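Acarbose Kinase Mak1 (Uncultured bacterium, PDB 6WB4) probably phosphorylates the antidiabetic drug acarbose with ATP, acting as a carbohydrate kinase of the pfkB family. Local coordinates at residues B[26-31]-B[156-161]; B[252-257]-B[294-299]; B[38-43]-B[119-124]. One frame throughout, in Å; residues are numbered along the deposited sequence.

In the fold
From the N terminus, strand 24-29 comes first and opens interaction 1 in the middle of the large, mainly parallel sheet. The chain then runs out into strand 34-39 of the smaller four-stranded sheet, where interaction 3 starts. Before 119-124 close it, the chain goes back to the main sheet for strands 78-84 and 104-108, so the small sheet is built from separate visits. Residues 156-161 then close interaction 1, whose span thus contains interaction 3. Interaction 2 follows in series: the loop 252-257 meets the end of helix 283-298 beside ATP. Interaction 1 knits the core and reaches the sugar site, interaction 2 borders the nucleotide, and interaction 3 joins two strands of the dimer-contacting sheet.

Interaction 1 (B[26-31]-B[156-161]); sequences VLVVGG and HVSIMN. With AC1 (4,6-dideoxy-4-{[(1S,4R,5S,6S)-4,5,6-trihydroxy-3-(hydroxymethyl)cyclohex-2-en-1-yl]amino}-alpha-D-glucopyranose), chain D.
His156 pairs with Val28 in a parallel beta ladder, its N and O bonding to Leu27 and Val29 on either side of it, in the middle of the large sheet of the ribokinase-like (pfkB) fold. His156 N gives a hydrogen bond to Leu27 O (2.7 Å), and Val29 N returns one to His156 O (2.8 Å). A third, from Ser158 N to Val29 O (3.0 Å), carries the pairing past the bridge of Val29 with Val157. Beyond it the side chain takes over: Ser158 OG donates to Gly30 O at 2.8 Å, standing above the carbonyl plane. With OG anti to its own carbonyl carbon (chi1 -58°), the short serine hydroxyl is brought to the Gly30 carbonyl. Both glycines have positive phi, which suits a residue without a side chain, and the bent chain of Met160, a selenomethionine from labelling, lies directly against their backbone, its CE 3.6 Å from Gly31 CA.

Next to these bonds lie the ligands. The Ser158 side chain comes within about 3 Å of a bound calcium ion, while Ile159, turned away from 26-31, puts CD1 3.2 Å from O5 of AC1, the pseudo-disaccharide portion of acarbose.

Further out, side chains pack on both faces of the sheet, with valines on each. Val29 and Val157 share one, where Val29 also touches Trp162; Val28 and His156 share the other, against Val67 of helix 65-73. Val28 CG1 sits at the edge of the imidazole, 4.4 Å from His156 CD2, and His156 ND1 is hydrogen-bonded to Ser178 OG on the neighbouring strand.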
loop_
_atom_site.group_PDB
_atom_site.type_symbol
_atom_site.label_atom_id
_atom_site.label_comp_id
_atom_site.label_asym_id
_atom_site.label_seq_id
_atom_site.Cartn_x
_atom_site.Cartn_y
_atom_site.Cartn_z
ATOM N N VAL B 26 -25.570 -18.029 4.907
ATOM C CA VAL B 26 -24.161 -18.329 5.048
ATOM C C VAL B 26 -23.442 -17.328 5.947
ATOM O O VAL B 26 -23.412 -16.121 5.674
ATOM C CB VAL B 26 -23.468 -18.360 3.689
ATOM C CG1 VAL B 26 -21.973 -18.530 3.873
ATOM C CG2 VAL B 26 -24.037 -19.478 2.839
ATOM N N LEU B 27 -22.871 -17.835 7.031
ATOM C CA LEU B 27 -21.963 -17.037 7.831
ATOM C C LEU B 27 -20.534 -17.329 7.388
ATOM O O LEU B 27 -20.142 -18.487 7.277
ATOM C CB LEU B 27 -22.154 -17.324 9.314
ATOM C CG LEU B 27 -21.180 -16.638 10.272
ATOM C CD1 LEU B 27 -21.246 -15.114 10.171
ATOM C CD2 LEU B 27 -21.492 -17.087 11.682
ATOM N N VAL B 28 -19.772 -16.276 7.099
ATOM C CA VAL B 28 -18.353 -16.412 6.783
ATOM C C VAL B 28 -17.556 -16.042 8.026
ATOM O O VAL B 28 -17.820 -15.017 8.653
ATOM C CB VAL B 28 -17.927 -15.514 5.603
ATOM C CG1 VAL B 28 -16.440 -15.741 5.264
ATOM C CG2 VAL B 28 -18.790 -15.797 4.383
ATOM N N VAL B 29 -16.585 -16.870 8.386
ATOM C CA VAL B 29 -15.808 -16.620 9.592
ATOM C C VAL B 29 -14.342 -16.329 9.294
ATOM O O VAL B 29 -13.609 -17.216 8.864
ATOM C CB VAL B 29 -15.875 -17.828 10.554
ATOM C CG1 VAL B 29 -14.980 -17.597 11.757
ATOM C CG2 VAL B 29 -17.286 -18.061 11.012
ATOM N N GLY B 30 -13.924 -15.085 9.515
ATOM C CA GLY B 30 -12.531 -14.712 9.375
ATOM C C GLY B 30 -12.054 -14.394 7.971
ATOM O O GLY B 30 -12.743 -14.673 6.988
ATOM N N GLY B 31 -10.863 -13.798 7.891
ATOM C CA GLY B 31 -10.179 -13.598 6.625
ATOM C C GLY B 31 -10.148 -12.196 6.043
ATOM O O GLY B 31 -9.415 -11.935 5.092
ATOM N N HIS B 156 -19.160 -20.901 6.632
ATOM C CA HIS B 156 -17.961 -21.054 5.811
ATOM C C HIS B 156 -16.769 -20.479 6.557
ATOM O O HIS B 156 -16.801 -19.340 7.026
ATOM C CB HIS B 156 -18.124 -20.378 4.459
ATOM C CG HIS B 156 -16.921 -20.499 3.578
ATOM N ND1 HIS B 156 -16.608 -21.659 2.904
ATOM C CD2 HIS B 156 -15.952 -19.607 3.262
ATOM C CE1 HIS B 156 -15.504 -21.475 2.205
ATOM N NE2 HIS B 156 -15.085 -20.238 2.405
ATOM N N VAL B 157 -15.720 -21.277 6.693
ATOM C CA VAL B 157 -14.650 -20.911 7.600
ATOM C C VAL B 157 -13.326 -20.691 6.887
ATOM O O VAL B 157 -12.739 -21.624 6.326
ATOM C CB VAL B 157 -14.478 -21.984 8.688
ATOM C CG1 VAL B 157 -13.273 -21.695 9.539
ATOM C CG2 VAL B 157 -15.736 -22.076 9.542
ATOM N N SER B 158 -12.868 -19.441 6.924
ATOM C CA SER B 158 -11.566 -19.075 6.384
ATOM C C SER B 158 -10.505 -19.661 7.297
ATOM O O SER B 158 -10.751 -19.857 8.492
ATOM C CB SER B 158 -11.417 -17.551 6.264
ATOM O OG SER B 158 -12.437 -16.990 5.437
ATOM N N ILE B 159 -9.332 -19.949 6.741
ATOM C CA ILE B 159 -8.301 -20.630 7.501
ATOM C C ILE B 159 -7.474 -19.682 8.371
ATOM O O ILE B 159 -6.243 -19.733 8.368
ATOM C CB ILE B 159 -7.360 -21.449 6.568
ATOM C CG1 ILE B 159 -6.775 -20.595 5.442
ATOM C CG2 ILE B 159 -8.099 -22.651 5.997
ATOM C CD1 ILE B 159 -5.956 -21.401 4.444
HETATM N N MSE B 160 -8.158 -18.822 9.124
HETATM C CA MSE B 160 -7.513 -18.126 10.229
HETATM C C MSE B 160 -7.189 -19.184 11.269
HETATM O O MSE B 160 -7.909 -20.179 11.387
HETATM C CB MSE B 160 -8.406 -17.036 10.835
HETATM C CG MSE B 160 -8.667 -15.794 9.972
HETATM SE SE MSE B 160 -7.252 -15.224 8.738
HETATM C CE MSE B 160 -7.825 -16.223 7.165
ATOM N N ASN B 161 -6.121 -18.973 12.029
ATOM C CA ASN B 161 -5.638 -19.990 12.949
ATOM C C ASN B 161 -6.623 -20.278 14.076
ATOM O O ASN B 161 -6.781 -21.428 14.494
ATOM C CB ASN B 161 -4.288 -19.576 13.520
ATOM C CG ASN B 161 -3.643 -20.671 14.346
ATOM O OD1 ASN B 161 -3.867 -21.860 14.107
ATOM N ND2 ASN B 161 -2.826 -20.275 15.316
HETATM C C1 AC1 D . -3.219 -19.529 2.972
HETATM O O2 AC1 D . -1.375 -20.147 1.523
HETATM C C2 AC1 D . -2.666 -19.522 1.556
HETATM C C4A AC1 D . -4.207 -13.834 -2.436
HETATM C C3 AC1 D . -2.576 -18.112 0.984
HETATM O O3 AC1 D . -2.356 -18.227 -0.430
HETATM C C4 AC1 D . -3.839 -17.282 1.239
HETATM N N4A AC1 D . -3.512 -15.867 1.140
HETATM C C5 AC1 D . -4.501 -17.541 2.596
HETATM O O5 AC1 D . -4.509 -18.922 2.946
HETATM C C6 AC1 D . -5.953 -17.080 2.591
HETATM C C1B AC1 D . -3.289 -15.263 -0.164
HETATM C C2B AC1 D . -3.407 -13.732 -0.099
HETATM O O2B AC1 D . -3.737 -13.310 1.232
HETATM C C3B AC1 D . -4.424 -13.166 -1.089
HETATM O O3B AC1 D . -4.296 -11.738 -1.188
HETATM O O4 AC1 D . -4.952 -13.193 -3.476
HETATM C C5B AC1 D . -4.697 -15.222 -2.217
HETATM C C7B AC1 D . -4.213 -15.901 -1.181
HETATM C C6B AC1 D . -5.744 -15.854 -3.097
HETATM O O6B AC1 D . -6.729 -16.475 -2.256
#

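Interaction 2 (B[252-257]-B[294-299]). With ATP (adenosine-5'-triphosphate), chain H.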
loop_
_atom_site.group_PDB
_atom_site.type_symbol
_atom_site.label_atom_id
_atom_site.label_comp_id
_atom_site.label_asym_id
_atom_site.label_seq_id
_atom_site.Cartn_x
_atom_site.Cartn_y
_atom_site.Cartn_z
ATOM N N ILE B 252 -16.186 -22.771 -18.127
ATOM C CA ILE B 252 -17.340 -22.297 -18.880
ATOM C C ILE B 252 -17.050 -20.968 -19.569
ATOM O O ILE B 252 -16.448 -20.076 -18.978
ATOM C CB ILE B 252 -18.568 -22.171 -17.945
ATOM C CG1 ILE B 252 -19.192 -23.548 -17.717
ATOM C CG2 ILE B 252 -19.598 -21.229 -18.501
ATOM C CD1 ILE B 252 -20.462 -23.532 -16.908
ATOM N N SER B 253 -17.466 -20.850 -20.826
ATOM C CA SER B 253 -17.238 -19.635 -21.604
ATOM C C SER B 253 -18.509 -18.793 -21.765
ATOM O O SER B 253 -19.507 -19.271 -22.292
ATOM C CB SER B 253 -16.677 -20.004 -22.978
ATOM O OG SER B 253 -16.659 -18.890 -23.853
ATOM N N ILE B 254 -18.449 -17.531 -21.345
ATOM C CA ILE B 254 -19.595 -16.623 -21.405
ATOM C C ILE B 254 -19.460 -15.570 -22.510
ATOM O O ILE B 254 -18.615 -14.670 -22.426
ATOM C CB ILE B 254 -19.788 -15.898 -20.047
ATOM C CG1 ILE B 254 -19.841 -16.909 -18.893
ATOM C CG2 ILE B 254 -21.046 -15.022 -20.059
ATOM C CD1 ILE B 254 -19.858 -16.255 -17.533
ATOM N N PRO B 255 -20.308 -15.673 -23.548
ATOM C CA PRO B 255 -20.264 -14.742 -24.686
ATOM C C PRO B 255 -20.397 -13.282 -24.248
ATOM O O PRO B 255 -21.282 -12.947 -23.465
ATOM C CB PRO B 255 -21.442 -15.191 -25.553
ATOM C CG PRO B 255 -21.596 -16.660 -25.226
ATOM C CD PRO B 255 -21.281 -16.764 -23.760
ATOM N N GLY B 256 -19.481 -12.442 -24.722
ATOM C CA GLY B 256 -19.418 -11.045 -24.333
ATOM C C GLY B 256 -18.532 -10.778 -23.121
ATOM O O GLY B 256 -18.184 -9.630 -22.834
ATOM N N ARG B 257 -18.140 -11.839 -22.423
ATOM C CA ARG B 257 -17.296 -11.704 -21.243
ATOM C C ARG B 257 -16.070 -12.598 -21.317
ATOM O O ARG B 257 -15.971 -13.580 -20.578
ATOM C CB ARG B 257 -18.078 -12.027 -19.970
ATOM C CG ARG B 257 -18.865 -10.853 -19.417
ATOM C CD ARG B 257 -19.542 -11.216 -18.107
ATOM N NE ARG B 257 -18.606 -11.261 -16.988
ATOM C CZ ARG B 257 -18.406 -10.254 -16.144
ATOM N NH1 ARG B 257 -19.078 -9.117 -16.289
ATOM N NH2 ARG B 257 -17.535 -10.382 -15.148
ATOM N N GLY B 294 -17.476 -18.986 -11.216
ATOM C CA GLY B 294 -16.076 -18.862 -11.572
ATOM C C GLY B 294 -15.837 -18.139 -12.892
ATOM O O GLY B 294 -14.980 -17.252 -12.977
ATOM N N ALA B 295 -16.584 -18.519 -13.926
ATOM C CA ALA B 295 -16.435 -17.898 -15.241
ATOM C C ALA B 295 -16.762 -16.410 -15.206
ATOM O O ALA B 295 -16.101 -15.595 -15.858
ATOM C CB ALA B 295 -17.310 -18.594 -16.258
ATOM N N TRP B 296 -17.780 -16.060 -14.434
ATOM C CA TRP B 296 -18.200 -14.674 -14.349
ATOM C C TRP B 296 -17.094 -13.807 -13.772
ATOM O O TRP B 296 -16.724 -12.784 -14.359
ATOM C CB TRP B 296 -19.462 -14.545 -13.501
ATOM C CG TRP B 296 -20.004 -13.161 -13.479
ATOM C CD1 TRP B 296 -19.742 -12.178 -12.565
ATOM C CD2 TRP B 296 -20.890 -12.590 -14.442
ATOM N NE1 TRP B 296 -20.434 -11.027 -12.898
ATOM C CE2 TRP B 296 -21.139 -11.259 -14.051
ATOM C CE3 TRP B 296 -21.506 -13.081 -15.598
ATOM C CZ2 TRP B 296 -21.974 -10.420 -14.775
ATOM C CZ3 TRP B 296 -22.332 -12.248 -16.311
ATOM C CH2 TRP B 296 -22.561 -10.932 -15.901
ATOM N N ALA B 297 -16.541 -14.250 -12.646
ATOM C CA ALA B 297 -15.461 -13.530 -11.978
ATOM C C ALA B 297 -14.274 -13.296 -12.912
ATOM O O ALA B 297 -13.673 -12.225 -12.905
ATOM C CB ALA B 297 -15.013 -14.287 -10.736
ATOM N N CYS B 298 -13.942 -14.301 -13.713
ATOM C CA CYS B 298 -12.803 -14.216 -14.617
ATOM C C CYS B 298 -12.942 -13.144 -15.698
ATOM O O CYS B 298 -11.942 -12.667 -16.236
ATOM C CB CYS B 298 -12.569 -15.568 -15.272
ATOM S SG CYS B 298 -11.903 -16.766 -14.142
ATOM N N GLY B 299 -14.176 -12.752 -15.998
ATOM C CA GLY B 299 -14.417 -11.772 -17.041
ATOM C C GLY B 299 -14.483 -10.364 -16.498
ATOM O O GLY B 299 -14.887 -9.435 -17.190
HETATM P PG ATP H . -7.868 -17.876 -5.103
HETATM O O1G ATP H . -7.182 -16.874 -6.005
HETATM O O2G ATP H . -6.932 -18.726 -4.276
HETATM O O3G ATP H . -9.045 -17.318 -4.340
HETATM P PB ATP H . -7.635 -19.917 -7.027
HETATM O O1B ATP H . -6.603 -19.099 -7.768
HETATM O O2B ATP H . -7.205 -21.090 -6.175
HETATM O O3B ATP H . -8.533 -18.925 -6.127
HETATM P PA ATP H . -8.318 -21.296 -9.389
HETATM O O1A ATP H . -7.817 -22.646 -8.930
HETATM O O2A ATP H . -7.446 -20.439 -10.278
HETATM O O3A ATP H . -8.728 -20.439 -8.087
HETATM O "O5'" ATP H . -9.751 -21.488 -10.108
HETATM C "C5'" ATP H . -10.935 -21.663 -9.322
HETATM C "C4'" ATP H . -12.164 -21.962 -10.183
HETATM O "O4'" ATP H . -12.575 -20.803 -10.917
HETATM C "C3'" ATP H . -11.927 -23.072 -11.195
HETATM O "O3'" ATP H . -12.470 -24.311 -10.739
HETATM C "C2'" ATP H . -12.644 -22.621 -12.452
HETATM O "O2'" ATP H . -13.902 -23.291 -12.592
HETATM C "C1'" ATP H . -12.848 -21.126 -12.283
HETATM N N9 ATP H . -11.807 -20.506 -13.131
HETATM C C8 ATP H . -10.644 -19.984 -12.692
HETATM N N7 ATP H . -9.895 -19.512 -13.721
HETATM C C5 ATP H . -10.589 -19.744 -14.852
HETATM C C6 ATP H . -10.380 -19.494 -16.293
HETATM N N6 ATP H . -9.251 -18.890 -16.731
HETATM N N1 ATP H . -11.351 -19.889 -17.146
HETATM C C2 ATP H . -12.479 -20.487 -16.714
HETATM N N3 ATP H . -12.737 -20.745 -15.421
HETATM C C4 ATP H . -11.848 -20.400 -14.460
#
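Beside the adenine pocket, where helix 283-298 ends, Arg257 lays its guanidinium flat on the indole of Trp296. The planes are 5° apart, and Arg257 CZ stands 3.8 Å from the centroid of the six-membered ring, a cation-pi stack. Arg257 CD adds a CH-pi contact over the same ring. A bend at chi3 (76°) folds the guanidinium back over the indole and lets Arg257 NH2 donate to Trp296 O at 2.7 Å. That carbonyl also accepts from Gly299 N, the two donors arriving from opposite faces of its plane. Gly299 O lies over the other face of the guanidinium.

Arg257 closes a type II turn that starts at Ile254, with Gly256 taking its positive phi. Ile254 CD1 reaches the indole edge, 4.1 Å from Trp296 CE3, and rests on the Ala295 methyl, small enough to let the loop come close. Trp296 NE1 is hydrogen-bonded to Ser306 OG.

Other residues here face the nucleotide: Cys298 SG is 3.3 Å from ATP C5, and Gly294, without a side chain, lets ATP C1' approach its CA (4.0 Å). A helix end bordering adenine, with a loop packed against it, is consistent with the nucleotide site of pfkB kinases.

Interaction 3 (B[38-43]-B[119-124]); sequences VRVKSL and LVTEEG
Val38 and Arg39 pair with Leu119 and Val120 as neighbouring parallel strands of the small, four-stranded mixed sheet that projects from the main body of this kinase.

The backbone supplies two nearly straight hydrogen bonds. Val120 N donates to Val38 O (3.1 Å, 171° at the hydrogen), and Val120 O accepts from Val40 N (3.0 Å, 168°), so Val120 is held through both its amide and its carbonyl. Two CA-H...O contacts accompany them, the shorter with Arg39 CA 3.4 Å from Val120 O.

The apolar contacts come in two groups. On one face Val38 and Leu119 lie side by side and point the same way, Leu119 CD2 resting 3.7 Å from Val38 CB; the longer leucine reaches along the branched valine. Further along both segments, the Thr121 methyl becomes the apolar partner. Its CG2 is anti to the carbonyl carbon while OG1 sits between N and C (chi1 85°), which places the methyl 3.6 Å from Val40 CG2 and 3.9 Å from Leu43 CG. Threonine suits this spot because its methyl can pack on Val40 and Leu43 while its hydroxyl faces the polar backbone of its own loop.

That polar branch makes weak bonds. Thr121 OG1 accepts from Glu123 N at 3.3 Å and is weakly bonded to Gln125 NE2. In the other loop Ser42 OG is hydrogen-bonded to Pro44 O.

Strands 34-39 and 115-120 form the middle of the sheet, flanked by 57-60 and 126-131. The Val38-Leu119 face meets Val117 and Leu45 of the second subunit, consistent with the dimer-forming lid of ribokinase relatives, while on the other face Val120 touches Arg126 of strand 126-131, a residue that hydrogen-bonds AC1.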
loop_
_atom_site.group_PDB
_atom_site.type_symbol
_atom_site.label_atom_id
_atom_site.label_comp_id
_atom_site.label_asym_id
_atom_site.label_seq_id
_atom_site.Cartn_x
_atom_site.Cartn_y
_atom_site.Cartn_z
ATOM N N VAL B 38 -1.077 -1.944 -6.150
ATOM C CA VAL B 38 -0.128 -1.155 -6.921
ATOM C C VAL B 38 0.080 -1.736 -8.317
ATOM O O VAL B 38 0.514 -2.877 -8.467
ATOM C CB VAL B 38 1.236 -1.060 -6.207
ATOM C CG1 VAL B 38 2.041 0.085 -6.784
ATOM C CG2 VAL B 38 1.043 -0.849 -4.716
ATOM N N ARG B 39 -0.215 -0.935 -9.335
ATOM C CA ARG B 39 -0.040 -1.356 -10.721
ATOM C C ARG B 39 1.399 -1.085 -11.182
ATOM O O ARG B 39 1.840 0.065 -11.219
ATOM C CB ARG B 39 -1.067 -0.627 -11.594
ATOM C CG ARG B 39 -2.459 -0.667 -10.961
ATOM C CD ARG B 39 -3.469 0.326 -11.537
ATOM N NE ARG B 39 -3.930 0.002 -12.884
ATOM C CZ ARG B 39 -4.758 0.772 -13.588
ATOM N NH1 ARG B 39 -5.212 1.903 -13.065
ATOM N NH2 ARG B 39 -5.140 0.412 -14.809
ATOM N N VAL B 40 2.132 -2.145 -11.521
ATOM C CA VAL B 40 3.550 -2.011 -11.878
ATOM C C VAL B 40 3.873 -2.417 -13.312
ATOM O O VAL B 40 3.118 -3.156 -13.943
ATOM C CB VAL B 40 4.461 -2.838 -10.934
ATOM C CG1 VAL B 40 4.255 -2.422 -9.486
ATOM C CG2 VAL B 40 4.238 -4.343 -11.123
ATOM N N LYS B 41 5.011 -1.924 -13.806
ATOM C CA LYS B 41 5.455 -2.169 -15.177
ATOM C C LYS B 41 5.643 -3.664 -15.449
ATOM O O LYS B 41 5.125 -4.183 -16.434
ATOM C CB LYS B 41 6.751 -1.394 -15.469
ATOM C CG LYS B 41 7.293 -1.578 -16.895
ATOM C CD LYS B 41 8.822 -1.388 -17.002
ATOM C CE LYS B 41 9.264 0.068 -16.790
ATOM N NZ LYS B 41 8.917 0.953 -17.951
ATOM N N SER B 42 6.373 -4.360 -14.581
ATOM C CA SER B 42 6.614 -5.783 -14.799
ATOM C C SER B 42 7.000 -6.551 -13.539
ATOM O O SER B 42 7.496 -5.978 -12.569
ATOM C CB SER B 42 7.717 -5.970 -15.842
ATOM O OG SER B 42 8.994 -5.729 -15.276
ATOM N N LEU B 43 6.767 -7.858 -13.576
ATOM C CA LEU B 43 7.253 -8.773 -12.547
ATOM C C LEU B 43 8.100 -9.839 -13.234
ATOM O O LEU B 43 7.580 -10.627 -14.023
ATOM C CB LEU B 43 6.093 -9.407 -11.785
ATOM C CG LEU B 43 5.408 -8.531 -10.736
ATOM C CD1 LEU B 43 4.251 -9.279 -10.083
ATOM C CD2 LEU B 43 6.419 -8.086 -9.692
ATOM N N LEU B 119 1.000 -6.348 -5.627
ATOM C CA LEU B 119 1.610 -5.911 -6.869
ATOM C C LEU B 119 0.989 -6.655 -8.041
ATOM O O LEU B 119 1.061 -7.882 -8.114
ATOM C CB LEU B 119 3.119 -6.125 -6.822
ATOM C CG LEU B 119 3.782 -5.476 -5.604
ATOM C CD1 LEU B 119 5.292 -5.706 -5.617
ATOM C CD2 LEU B 119 3.451 -3.986 -5.558
ATOM N N VAL B 120 0.340 -5.911 -8.932
ATOM C CA VAL B 120 -0.309 -6.507 -10.092
ATOM C C VAL B 120 0.167 -5.840 -11.388
ATOM O O VAL B 120 0.545 -4.666 -11.392
ATOM C CB VAL B 120 -1.851 -6.408 -9.984
ATOM C CG1 VAL B 120 -2.331 -7.022 -8.679
ATOM C CG2 VAL B 120 -2.320 -4.963 -10.090
ATOM N N THR B 121 0.174 -6.593 -12.483
ATOM C CA THR B 121 0.553 -6.022 -13.771
ATOM C C THR B 121 -0.563 -6.221 -14.781
ATOM O O THR B 121 -1.573 -6.856 -14.488
ATOM C CB THR B 121 1.837 -6.638 -14.349
ATOM O OG1 THR B 121 1.515 -7.836 -15.061
ATOM C CG2 THR B 121 2.851 -6.927 -13.255
ATOM N N GLU B 122 -0.355 -5.688 -15.978
ATOM C CA GLU B 122 -1.332 -5.756 -17.056
ATOM C C GLU B 122 -1.703 -7.182 -17.473
ATOM O O GLU B 122 -2.850 -7.437 -17.834
ATOM C CB GLU B 122 -0.812 -4.970 -18.261
ATOM C CG GLU B 122 -0.735 -3.465 -18.005
ATOM C CD GLU B 122 -0.121 -2.691 -19.162
ATOM O OE1 GLU B 122 0.545 -3.315 -20.018
ATOM O OE2 GLU B 122 -0.299 -1.454 -19.211
ATOM N N GLU B 123 -0.744 -8.106 -17.434
ATOM C CA GLU B 123 -1.039 -9.506 -17.740
ATOM C C GLU B 123 -2.095 -10.076 -16.803
ATOM O O GLU B 123 -3.115 -10.608 -17.245
ATOM C CB GLU B 123 0.227 -10.361 -17.678
ATOM C CG GLU B 123 0.957 -10.512 -19.003
ATOM C CD GLU B 123 1.503 -9.210 -19.546
ATOM O OE1 GLU B 123 1.682 -8.244 -18.770
ATOM O OE2 GLU B 123 1.755 -9.156 -20.764
ATOM N N GLY B 124 -1.844 -9.963 -15.506
ATOM C CA GLY B 124 -2.740 -10.511 -14.509
ATOM C C GLY B 124 -1.921 -11.113 -13.393
ATOM O O GLY B 124 -2.456 -11.487 -12.346
#